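Local coordinates for protein OxyR (Porphyromonas gingivalis, PDB 3HO7) that is probably a DNA-binding transcription factor of the LysR family, a redox-sensitive activator represented here by its regulatory domain, at residues A[12-18]-A[61-67]; A[106-111]-A[130-136]; A[149-153]-A[173-177]; A[79-83]-A[218-222]. All coordinates share one frame; numbering follows the deposited sequence.

In the fold
The chain enters through strand 11-17, and contact 1 closes the first loop when strand 63-66 comes to lie beside it after two helices and strand 40-46. Contact 4 opens next, on the long strand 75-89, and closes only at 218-222, near the C terminus. Contacts 2 and 3 fall within that span, in series and without crossing: contact 2 ties the loops either side of helix 125-128, and contact 3 ties helix 145-153 to helix 171-174. The centre of contact 1 lies about 34 and 29 Å from those of contacts 2 and 3, across the chain's centre. Strands 75-89 and 184-194 pair antiparallel, as in the two-lobed regulatory domains of LysR proteins.

Contact 1 of 4, residues A[12-18]-A[61-67]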
# COMPACT_ATOMS: atom_id res chain seq x y z
N ARG A 12 17.55 11.46 18.07
CA ARG A 12 16.39 10.97 17.33
C ARG A 12 16.50 11.29 15.85
O ARG A 12 17.08 12.31 15.46
CB ARG A 12 15.11 11.57 17.91
CG ARG A 12 13.87 11.27 17.09
CD ARG A 12 12.62 11.81 17.76
NE ARG A 12 11.46 11.75 16.87
CZ ARG A 12 10.20 11.92 17.27
NH1 ARG A 12 9.94 12.15 18.55
NH2 ARG A 12 9.22 11.86 16.39
N LEU A 13 15.92 10.42 15.02
CA LEU A 13 15.94 10.61 13.57
C LEU A 13 14.54 10.42 12.98
O LEU A 13 13.92 9.37 13.16
CB LEU A 13 16.92 9.65 12.91
CG LEU A 13 17.10 9.80 11.40
CD1 LEU A 13 17.71 11.16 11.07
CD2 LEU A 13 17.95 8.68 10.83
N ASN A 14 14.07 11.43 12.26
CA ASN A 14 12.77 11.36 11.60
C ASN A 14 12.95 11.26 10.10
O ASN A 14 13.33 12.23 9.45
CB ASN A 14 11.93 12.60 11.94
CG ASN A 14 11.81 12.83 13.43
OD1 ASN A 14 11.56 11.89 14.20
ND2 ASN A 14 11.98 14.07 13.86
N ILE A 15 12.67 10.08 9.54
CA ILE A 15 12.88 9.85 8.12
C ILE A 15 11.62 9.39 7.40
O ILE A 15 10.92 8.49 7.85
CB ILE A 15 14.00 8.82 7.88
CG1 ILE A 15 14.19 8.58 6.38
CG2 ILE A 15 13.69 7.52 8.60
CD1 ILE A 15 15.24 7.56 6.05
N ALA A 16 11.35 10.02 6.26
CA ALA A 16 10.20 9.66 5.45
C ALA A 16 10.63 8.69 4.35
O ALA A 16 11.80 8.64 3.97
CB ALA A 16 9.57 10.90 4.84
N VAL A 17 9.67 7.92 3.85
CA VAL A 17 9.95 6.97 2.79
C VAL A 17 8.74 6.86 1.88
O VAL A 17 7.60 6.87 2.35
CB VAL A 17 10.28 5.57 3.37
CG1 VAL A 17 10.68 4.62 2.25
CG2 VAL A 17 11.39 5.68 4.40
N LEU A 18 8.99 6.75 0.58
CA LEU A 18 7.92 6.59 -0.38
C LEU A 18 7.19 5.27 -0.18
O LEU A 18 7.80 4.27 0.22
CB LEU A 18 8.45 6.68 -1.81
CG LEU A 18 8.65 8.10 -2.33
CD1 LEU A 18 9.48 8.92 -1.35
CD2 LEU A 18 9.29 8.08 -3.72
N ILE A 61 10.77 16.49 9.20
CA ILE A 61 11.57 15.28 9.05
C ILE A 61 13.02 15.63 8.72
O ILE A 61 13.28 16.67 8.10
CB ILE A 61 11.00 14.34 7.97
CG1 ILE A 61 11.18 14.95 6.57
CG2 ILE A 61 9.54 14.04 8.24
CD1 ILE A 61 10.67 14.07 5.45
N ASP A 62 13.95 14.78 9.13
CA ASP A 62 15.37 15.03 8.93
C ASP A 62 15.86 14.61 7.55
O ASP A 62 16.69 15.28 6.94
CB ASP A 62 16.19 14.32 10.01
CG ASP A 62 15.92 14.87 11.40
OD1 ASP A 62 15.70 16.09 11.53
OD2 ASP A 62 15.93 14.08 12.37
N MET A 63 15.34 13.48 7.07
CA MET A 63 15.75 12.93 5.79
C MET A 63 14.56 12.33 5.07
O MET A 63 13.54 12.02 5.70
CB MET A 63 16.83 11.86 5.98
CG MET A 63 17.97 12.27 6.89
SD MET A 63 19.14 10.93 7.21
CE MET A 63 20.30 11.78 8.28
N ALA A 64 14.68 12.16 3.76
CA ALA A 64 13.62 11.53 2.99
C ALA A 64 14.18 10.62 1.90
O ALA A 64 15.08 11.01 1.15
CB ALA A 64 12.71 12.59 2.37
N ILE A 65 13.65 9.41 1.84
CA ILE A 65 14.00 8.46 0.79
C ILE A 65 12.99 8.60 -0.34
O ILE A 65 11.80 8.35 -0.16
CB ILE A 65 13.98 7.02 1.33
CG1 ILE A 65 14.83 6.92 2.60
CG2 ILE A 65 14.47 6.05 0.26
CD1 ILE A 65 14.73 5.58 3.30
N ILE A 66 13.47 9.03 -1.50
CA ILE A 66 12.59 9.33 -2.62
C ILE A 66 13.04 8.62 -3.89
O ILE A 66 14.13 8.05 -3.94
CB ILE A 66 12.53 10.85 -2.88
CG1 ILE A 66 13.93 11.39 -3.19
CG2 ILE A 66 11.93 11.57 -1.67
CD1 ILE A 66 13.97 12.89 -3.44
N ALA A 67 12.20 8.67 -4.92
CA ALA A 67 12.48 8.00 -6.19
C ALA A 67 12.73 9.02 -7.30
O ALA A 67 12.28 8.84 -8.43
CB ALA A 67 11.33 7.08 -6.56
O HOH W 1 12.68 16.33 11.69
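Strand 12-17 and strand 63-66 run parallel, their axes 17° apart, with Ile15 beside Met63, Ala16 beside Ala64 and Val17 beside Ile65. Ala16 bonds both ways: its N donates to Met63 O at 3.0 Å, and its O accepts from Ile65 N at 2.9 Å. Before the regular pairing begins, Asp62 folds back on Asn14. Asp62 N reaches Asn14 O at 2.6 Å, while Asn14 N meets Asp62 OD2 at 3.2 Å, coming from above the carboxylate plane (44° out of it). A water accepts from Asn14 ND2 and donates to Asp62 OD1, and Arg12 NE holds Asn14 OD1 on a lone pair, so both ends of this amide are engaged.

On the face carrying Ile15, Val17 and Ile65, Ile65 CD1 touches two methyls of the partner strand, 3.4 Å from Ile15 CD1 and 3.5 Å from Val17 CG2; the first distance is tight for two carbons. On the other face, the CG1 arm of Ile61 is set between backbone N and carbonyl carbon (chi1 69°), which carries CD1 to 3.4 Å from Ala16 CB. Leu56 of helix 49-58 covers this face. Since strand 40-46 flanks the other edge of strand 11-17, the chain passes from 40-46 over strand 11-17 to 63-66 through helix 49-58, the beta-alpha-beta crossover characteristic of the periplasmic-binding-protein fold to which this regulatory domain belongs.

Contact 2 of 4, residues A[106-111]-A[130-136]; sequences VNPHRL and MKGLHER
Pro108 presses its CB and CG onto the overlapping turns of segment 130-136, a type II turn from Met130 to Leu133 running into a type I turn from Gly132 to Glu135. Its CB lies 3.4 Å from Gly132 C, and on its other flank Met130 SD approaches the same CB at 3.8 Å. Gly132 occupies the third position of the type II turn with a positive phi of 90°, and its lack of a side chain leaves room for the proline and for the His109 ring. Glu135 crosses that ring obliquely, its OE2 3.2 Å from His109 CE1.

One level out, the first loop is shaped by its own bonds. Asn107 OD1 accepts from His109 N, an Asx turn centred on Pro108, and Arg110 forms a salt bridge with Glu93 through NE. Leu111 packs inward on Phe127 of helix 125-128 and on strand 158-162. The chain joining the two loops carries Cys119 and Cys128, which form a disulfide in a crystal structure of this protein. Back at the interface, Arg136 bends at chi3 (71°) to reach the first loop: its NE donates to His109 O at 3.2 Å, nearly straight at 171°, with that oxygen in the guanidinium plane.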
# COMPACT_ATOMS: atom_id res chain seq x y z
N VAL A 106 1.19 -2.74 -25.22
CA VAL A 106 0.58 -2.41 -23.94
C VAL A 106 -0.79 -1.79 -24.18
O VAL A 106 -0.90 -0.71 -24.76
CB VAL A 106 1.44 -1.43 -23.12
CG1 VAL A 106 0.68 -0.95 -21.89
CG2 VAL A 106 2.75 -2.09 -22.71
N ASN A 107 -1.84 -2.48 -23.75
CA ASN A 107 -3.21 -2.00 -23.94
C ASN A 107 -3.56 -0.91 -22.93
O ASN A 107 -3.67 -1.18 -21.73
CB ASN A 107 -4.19 -3.17 -23.83
CG ASN A 107 -5.60 -2.78 -24.24
OD1 ASN A 107 -5.89 -1.61 -24.48
ND2 ASN A 107 -6.48 -3.77 -24.32
N PRO A 108 -3.75 0.32 -23.41
CA PRO A 108 -3.99 1.46 -22.52
C PRO A 108 -5.21 1.26 -21.63
O PRO A 108 -5.24 1.76 -20.50
CB PRO A 108 -4.25 2.62 -23.50
CG PRO A 108 -4.68 1.96 -24.77
CD PRO A 108 -3.89 0.69 -24.83
N HIS A 109 -6.19 0.51 -22.11
CA HIS A 109 -7.44 0.32 -21.37
C HIS A 109 -7.30 -0.73 -20.27
O HIS A 109 -8.22 -0.90 -19.46
CB HIS A 109 -8.58 -0.07 -22.32
CG HIS A 109 -8.69 0.82 -23.52
ND1 HIS A 109 -8.72 2.19 -23.43
CD2 HIS A 109 -8.80 0.52 -24.84
CE1 HIS A 109 -8.83 2.71 -24.65
NE2 HIS A 109 -8.88 1.72 -25.52
N ARG A 110 -6.17 -1.42 -20.23
CA ARG A 110 -5.95 -2.46 -19.23
C ARG A 110 -4.64 -2.23 -18.48
O ARG A 110 -4.01 -3.18 -18.01
CB ARG A 110 -5.96 -3.85 -19.87
CG ARG A 110 -7.29 -4.20 -20.54
CD ARG A 110 -7.23 -5.55 -21.23
NE ARG A 110 -6.99 -6.64 -20.29
CZ ARG A 110 -7.92 -7.14 -19.48
NH1 ARG A 110 -9.15 -6.64 -19.48
NH2 ARG A 110 -7.62 -8.14 -18.66
N LEU A 111 -4.24 -0.97 -18.37
CA LEU A 111 -3.00 -0.59 -17.71
C LEU A 111 -3.29 0.14 -16.40
O LEU A 111 -4.15 1.03 -16.35
CB LEU A 111 -2.17 0.30 -18.63
CG LEU A 111 -0.84 0.83 -18.10
CD1 LEU A 111 0.13 -0.32 -17.87
CD2 LEU A 111 -0.24 1.85 -19.07
N MET A 130 0.10 7.98 -23.05
CA MET A 130 -0.28 7.22 -24.23
C MET A 130 -1.78 7.33 -24.51
O MET A 130 -2.59 7.38 -23.59
CB MET A 130 0.11 5.74 -24.08
CG MET A 130 -0.57 5.04 -22.93
SD MET A 130 -0.48 3.24 -23.09
CE MET A 130 1.25 3.04 -23.54
N LYS A 131 -2.13 7.38 -25.79
CA LYS A 131 -3.52 7.52 -26.21
C LYS A 131 -4.36 6.34 -25.76
O LYS A 131 -3.93 5.19 -25.83
CB LYS A 131 -3.60 7.67 -27.73
CG LYS A 131 -2.73 8.78 -28.30
CD LYS A 131 -3.22 10.15 -27.87
CE LYS A 131 -2.37 11.25 -28.49
NZ LYS A 131 -2.88 12.61 -28.16
N GLY A 132 -5.58 6.63 -25.30
CA GLY A 132 -6.51 5.59 -24.88
C GLY A 132 -6.38 5.22 -23.41
O GLY A 132 -7.17 4.43 -22.89
N LEU A 133 -5.39 5.80 -22.74
CA LEU A 133 -5.15 5.51 -21.33
C LEU A 133 -6.42 5.68 -20.51
O LEU A 133 -6.87 4.75 -19.83
CB LEU A 133 -4.04 6.40 -20.77
CG LEU A 133 -3.78 6.25 -19.27
CD1 LEU A 133 -3.50 4.80 -18.92
CD2 LEU A 133 -2.63 7.14 -18.82
N HIS A 134 -7.07 6.83 -20.62
CA HIS A 134 -8.19 7.15 -19.76
C HIS A 134 -9.53 6.65 -20.29
O HIS A 134 -10.59 7.07 -19.83
CB HIS A 134 -8.21 8.65 -19.45
CG HIS A 134 -7.00 9.13 -18.72
ND1 HIS A 134 -5.84 9.52 -19.37
CD2 HIS A 134 -6.74 9.26 -17.40
CE1 HIS A 134 -4.94 9.88 -18.48
NE2 HIS A 134 -5.46 9.73 -17.28
N GLU A 135 -9.47 5.77 -21.28
CA GLU A 135 -10.71 5.25 -21.90
C GLU A 135 -11.01 3.87 -21.38
O GLU A 135 -10.49 2.91 -21.88
CB GLU A 135 -10.57 5.14 -23.43
CG GLU A 135 -10.63 6.45 -24.23
CD GLU A 135 -10.17 6.26 -25.65
OE1 GLU A 135 -9.76 7.25 -26.26
OE2 GLU A 135 -10.18 5.14 -26.17
N ARG A 136 -11.73 3.81 -20.28
CA ARG A 136 -12.13 2.55 -19.69
C ARG A 136 -13.29 2.85 -18.77
O ARG A 136 -13.43 3.97 -18.29
CB ARG A 136 -10.97 1.95 -18.91
CG ARG A 136 -10.30 2.91 -17.94
CD ARG A 136 -9.40 2.18 -16.96
NE ARG A 136 -8.19 1.67 -17.60
CZ ARG A 136 -7.01 2.27 -17.55
NH1 ARG A 136 -5.96 1.74 -18.16
NH2 ARG A 136 -6.88 3.42 -16.89

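Contact 3 of 4, residues A[149-153]-A[173-177]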
# COMPACT_ATOMS: atom_id res chain seq x y z
N MET A 149 -1.09 -4.86 -8.08
CA MET A 149 -0.56 -6.22 -8.21
C MET A 149 -1.65 -7.25 -7.97
O MET A 149 -1.72 -8.27 -8.65
CB MET A 149 0.61 -6.44 -7.26
CG MET A 149 1.77 -5.51 -7.54
SD MET A 149 3.15 -5.78 -6.42
CE MET A 149 3.59 -7.47 -6.80
N ARG A 150 -2.52 -6.98 -7.00
CA ARG A 150 -3.62 -7.88 -6.71
C ARG A 150 -4.53 -7.99 -7.94
O ARG A 150 -5.04 -9.07 -8.24
CB ARG A 150 -4.41 -7.40 -5.49
CG ARG A 150 -3.61 -7.35 -4.19
CD ARG A 150 -3.10 -8.72 -3.79
NE ARG A 150 -1.79 -8.99 -4.38
CZ ARG A 150 -0.64 -8.53 -3.89
NH1 ARG A 150 0.51 -8.82 -4.48
NH2 ARG A 150 -0.65 -7.77 -2.80
N LEU A 151 -4.70 -6.89 -8.65
CA LEU A 151 -5.54 -6.89 -9.84
C LEU A 151 -4.92 -7.76 -10.93
O LEU A 151 -5.59 -8.62 -11.51
CB LEU A 151 -5.75 -5.46 -10.36
CG LEU A 151 -6.72 -4.59 -9.56
CD1 LEU A 151 -6.62 -3.13 -9.99
CD2 LEU A 151 -8.14 -5.11 -9.71
N VAL A 152 -3.64 -7.54 -11.18
CA VAL A 152 -2.93 -8.30 -12.20
C VAL A 152 -2.95 -9.80 -11.90
O VAL A 152 -3.20 -10.61 -12.78
CB VAL A 152 -1.47 -7.82 -12.35
CG1 VAL A 152 -0.72 -8.70 -13.34
CG2 VAL A 152 -1.45 -6.36 -12.79
N GLU A 153 -2.70 -10.15 -10.64
CA GLU A 153 -2.67 -11.55 -10.24
C GLU A 153 -4.04 -12.22 -10.41
O GLU A 153 -4.13 -13.45 -10.49
CB GLU A 153 -2.18 -11.67 -8.80
CG GLU A 153 -0.76 -11.16 -8.61
CD GLU A 153 -0.42 -10.90 -7.16
OE1 GLU A 153 -1.27 -11.19 -6.28
OE2 GLU A 153 0.70 -10.40 -6.89
N GLN A 173 3.77 -15.61 -8.58
CA GLN A 173 3.86 -14.19 -8.89
C GLN A 173 4.98 -13.90 -9.87
O GLN A 173 4.83 -13.09 -10.78
CB GLN A 173 4.10 -13.38 -7.62
CG GLN A 173 2.93 -13.32 -6.66
CD GLN A 173 3.28 -12.57 -5.40
OE1 GLN A 173 4.30 -12.84 -4.75
NE2 GLN A 173 2.45 -11.60 -5.03
N LYS A 174 6.12 -14.57 -9.69
CA LYS A 174 7.28 -14.33 -10.54
C LYS A 174 6.97 -14.62 -12.00
O LYS A 174 7.52 -13.98 -12.90
CB LYS A 174 8.48 -15.15 -10.06
CG LYS A 174 9.18 -14.57 -8.84
CD LYS A 174 10.41 -15.39 -8.46
CE LYS A 174 11.12 -14.80 -7.25
NZ LYS A 174 12.29 -15.62 -6.82
N GLU A 175 6.07 -15.57 -12.24
CA GLU A 175 5.67 -15.93 -13.60
C GLU A 175 5.05 -14.76 -14.36
O GLU A 175 5.07 -14.73 -15.59
CB GLU A 175 4.67 -17.09 -13.56
CG GLU A 175 5.27 -18.42 -13.16
CD GLU A 175 4.22 -19.49 -12.94
OE1 GLU A 175 3.07 -19.14 -12.62
OE2 GLU A 175 4.55 -20.69 -13.08
N LEU A 176 4.50 -13.80 -13.62
CA LEU A 176 3.83 -12.66 -14.25
C LEU A 176 4.83 -11.59 -14.66
O LEU A 176 4.49 -10.67 -15.40
CB LEU A 176 2.78 -12.06 -13.30
CG LEU A 176 1.81 -13.04 -12.64
CD1 LEU A 176 0.75 -12.28 -11.86
CD2 LEU A 176 1.18 -13.96 -13.68
N VAL A 177 6.06 -11.72 -14.18
CA VAL A 177 7.07 -10.70 -14.43
C VAL A 177 7.62 -10.76 -15.85
O VAL A 177 8.05 -11.81 -16.32
CB VAL A 177 8.23 -10.80 -13.42
CG1 VAL A 177 9.32 -9.81 -13.78
CG2 VAL A 177 7.72 -10.56 -12.01
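Glu153 and Gln173 join helix 145-153 to helix 171-174 and the type I turn after it, in a regulatory domain of periplasmic-binding-protein type. Their polar pairing is the tight part of the contact. Gln173 NE2 donates to Glu153 OE2 at 2.8 Å, with the amide and carboxylate planes 64° apart. The same carboxylate is gripped side-on by Arg150, one turn earlier, in an intrahelical salt bridge: NE takes OE1 at 3.0 Å and NH1 takes OE2 at 2.9 Å, the latter almost straight and in the guanidinium plane. Tyr88 OH of strand 75-89 also bonds to OE2, and Gln173 OE1 is held by Ser170 N, which fixes the rotation of the amide. These donors and the neighbouring charge would probably keep the carboxylate ionised.

Beneath this pairing the packing is looser, although Leu176 and Val152 are buried. Leu176 CD1 sits 3.8 Å from Glu153 CG, crossing that side chain at about a right angle, and lies 4.1 Å from Val152 CG1 as the two slide past each other. Arg150, by contrast partly exposed, also packs on Gln168 of the second subunit. At Glu153 OE2, Arg150 NH1 and Gln173 NE2 arrive from opposite faces of the carboxylate plane.

Contact 4 of 4, residues A[79-83]-A[218-222]; sequences LLYYE and MHKLQ
Tyr82 and Met218 supply the hydrogen bond between strand 79-83 and segment 218-222: Tyr82 N donates to Met218 O at 3.0 Å and 168°, with the donor tilted 21° from the carbonyl plane. The backbones come closest beside it, Tyr81 CA lying 4.6 Å from His219 CA. Leu80 and Tyr81 together face Val189 of strand 184-194, a classic beta bulge on the strand's other edge.

Van der Waals packing surrounds that bond. The Tyr82 ring is sandwiched, with Leu79 CD1 over one face and Leu221 CB over the opposite one, 4.2 Å above its plane, each offset toward the rim; Leu221 N lies 3.6 Å from Tyr82 CD1. Met218 bends at its last torsion (chi3 87°), which turns CE back to within 3.3 Å of Tyr82 O, while its CB lies 4.1 Å from Tyr81 CB.

Glu83 and His219 find their polar partners elsewhere. Glu83 forms a salt bridge with Arg187 and accepts from Leu164 N. His219 brings CD2 to 3.7 Å from Leu80 O, but its NE2 bonds to Arg211 O at the end of helix 200-211, consistent with a hydrogen on NE2. The chemistry therefore implies an attachment made by one main-chain bond and by van der Waals packing about a tyrosine ring, with no charge pairing across it, that pins the chain after helix 200-211 against the long strand at one point.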
# COMPACT_ATOMS: atom_id res chain seq x y z
N LEU A 79 22.54 9.85 -4.49
CA LEU A 79 22.15 8.57 -5.06
C LEU A 79 22.34 7.43 -4.06
O LEU A 79 23.37 7.33 -3.39
CB LEU A 79 22.94 8.29 -6.34
CG LEU A 79 22.64 6.97 -7.06
CD1 LEU A 79 21.18 6.91 -7.49
CD2 LEU A 79 23.57 6.78 -8.25
N LEU A 80 21.32 6.58 -3.96
CA LEU A 80 21.43 5.37 -3.15
C LEU A 80 21.55 4.17 -4.06
O LEU A 80 22.47 3.36 -3.92
CB LEU A 80 20.21 5.23 -2.22
CG LEU A 80 20.03 6.37 -1.22
CD1 LEU A 80 18.85 6.10 -0.31
CD2 LEU A 80 21.31 6.56 -0.41
N TYR A 81 20.63 4.06 -5.02
CA TYR A 81 20.67 2.97 -5.99
C TYR A 81 19.66 3.20 -7.11
O TYR A 81 18.70 3.95 -6.96
CB TYR A 81 20.39 1.63 -5.31
CG TYR A 81 19.05 1.55 -4.61
CD1 TYR A 81 17.95 0.97 -5.23
CD2 TYR A 81 18.89 2.05 -3.32
CE1 TYR A 81 16.72 0.90 -4.59
CE2 TYR A 81 17.67 1.99 -2.68
CZ TYR A 81 16.59 1.41 -3.31
OH TYR A 81 15.38 1.35 -2.66
N TYR A 82 19.90 2.54 -8.25
CA TYR A 82 18.94 2.53 -9.34
C TYR A 82 18.07 1.30 -9.22
O TYR A 82 18.44 0.32 -8.57
CB TYR A 82 19.66 2.53 -10.69
CG TYR A 82 20.44 3.79 -10.97
CD1 TYR A 82 21.81 3.85 -10.75
CD2 TYR A 82 19.81 4.93 -11.46
CE1 TYR A 82 22.53 5.00 -11.00
CE2 TYR A 82 20.52 6.09 -11.71
CZ TYR A 82 21.88 6.11 -11.48
OH TYR A 82 22.60 7.26 -11.73
N GLU A 83 16.89 1.34 -9.83
CA GLU A 83 15.97 0.22 -9.72
C GLU A 83 15.12 0.13 -10.96
O GLU A 83 14.45 1.09 -11.35
CB GLU A 83 15.09 0.39 -8.48
CG GLU A 83 14.13 -0.77 -8.26
CD GLU A 83 13.41 -0.67 -6.93
OE1 GLU A 83 13.18 0.46 -6.46
OE2 GLU A 83 13.08 -1.73 -6.35
N MET A 218 23.37 -2.68 -8.15
CA MET A 218 22.35 -1.64 -8.26
C MET A 218 22.91 -0.24 -8.00
O MET A 218 22.27 0.76 -8.31
CB MET A 218 21.18 -1.91 -7.31
CG MET A 218 20.54 -3.28 -7.47
SD MET A 218 19.04 -3.46 -6.48
CE MET A 218 17.80 -2.80 -7.60
N HIS A 219 24.11 -0.18 -7.42
CA HIS A 219 24.70 1.12 -7.09
C HIS A 219 25.05 1.91 -8.34
O HIS A 219 25.19 3.13 -8.29
CB HIS A 219 25.95 0.95 -6.21
CG HIS A 219 25.66 0.38 -4.86
ND1 HIS A 219 26.63 -0.24 -4.10
CD2 HIS A 219 24.52 0.31 -4.14
CE1 HIS A 219 26.10 -0.65 -2.96
NE2 HIS A 219 24.82 -0.33 -2.96
N LYS A 220 25.18 1.22 -9.47
CA LYS A 220 25.54 1.86 -10.73
C LYS A 220 24.63 1.42 -11.87
O LYS A 220 24.17 0.28 -11.90
CB LYS A 220 27.00 1.58 -11.09
CG LYS A 220 28.00 2.15 -10.11
CD LYS A 220 29.43 1.85 -10.56
CE LYS A 220 30.45 2.43 -9.59
NZ LYS A 220 31.85 2.08 -9.98
N LEU A 221 24.38 2.33 -12.81
CA LEU A 221 23.58 2.02 -13.98
C LEU A 221 24.27 0.95 -14.81
O LEU A 221 25.40 1.14 -15.28
CB LEU A 221 23.35 3.28 -14.82
CG LEU A 221 22.41 3.14 -16.02
CD1 LEU A 221 21.01 2.79 -15.56
CD2 LEU A 221 22.41 4.42 -16.85
N GLN A 222 23.60 -0.18 -15.00
CA GLN A 222 24.17 -1.29 -15.75
C GLN A 222 23.85 -1.17 -17.23
O GLN A 222 22.74 -0.78 -17.61
CB GLN A 222 23.65 -2.62 -15.20
CG GLN A 222 24.01 -2.88 -13.75
CD GLN A 222 25.51 -2.98 -13.54
OE1 GLN A 222 26.25 -3.30 -14.46
NE2 GLN A 222 25.95 -2.72 -12.31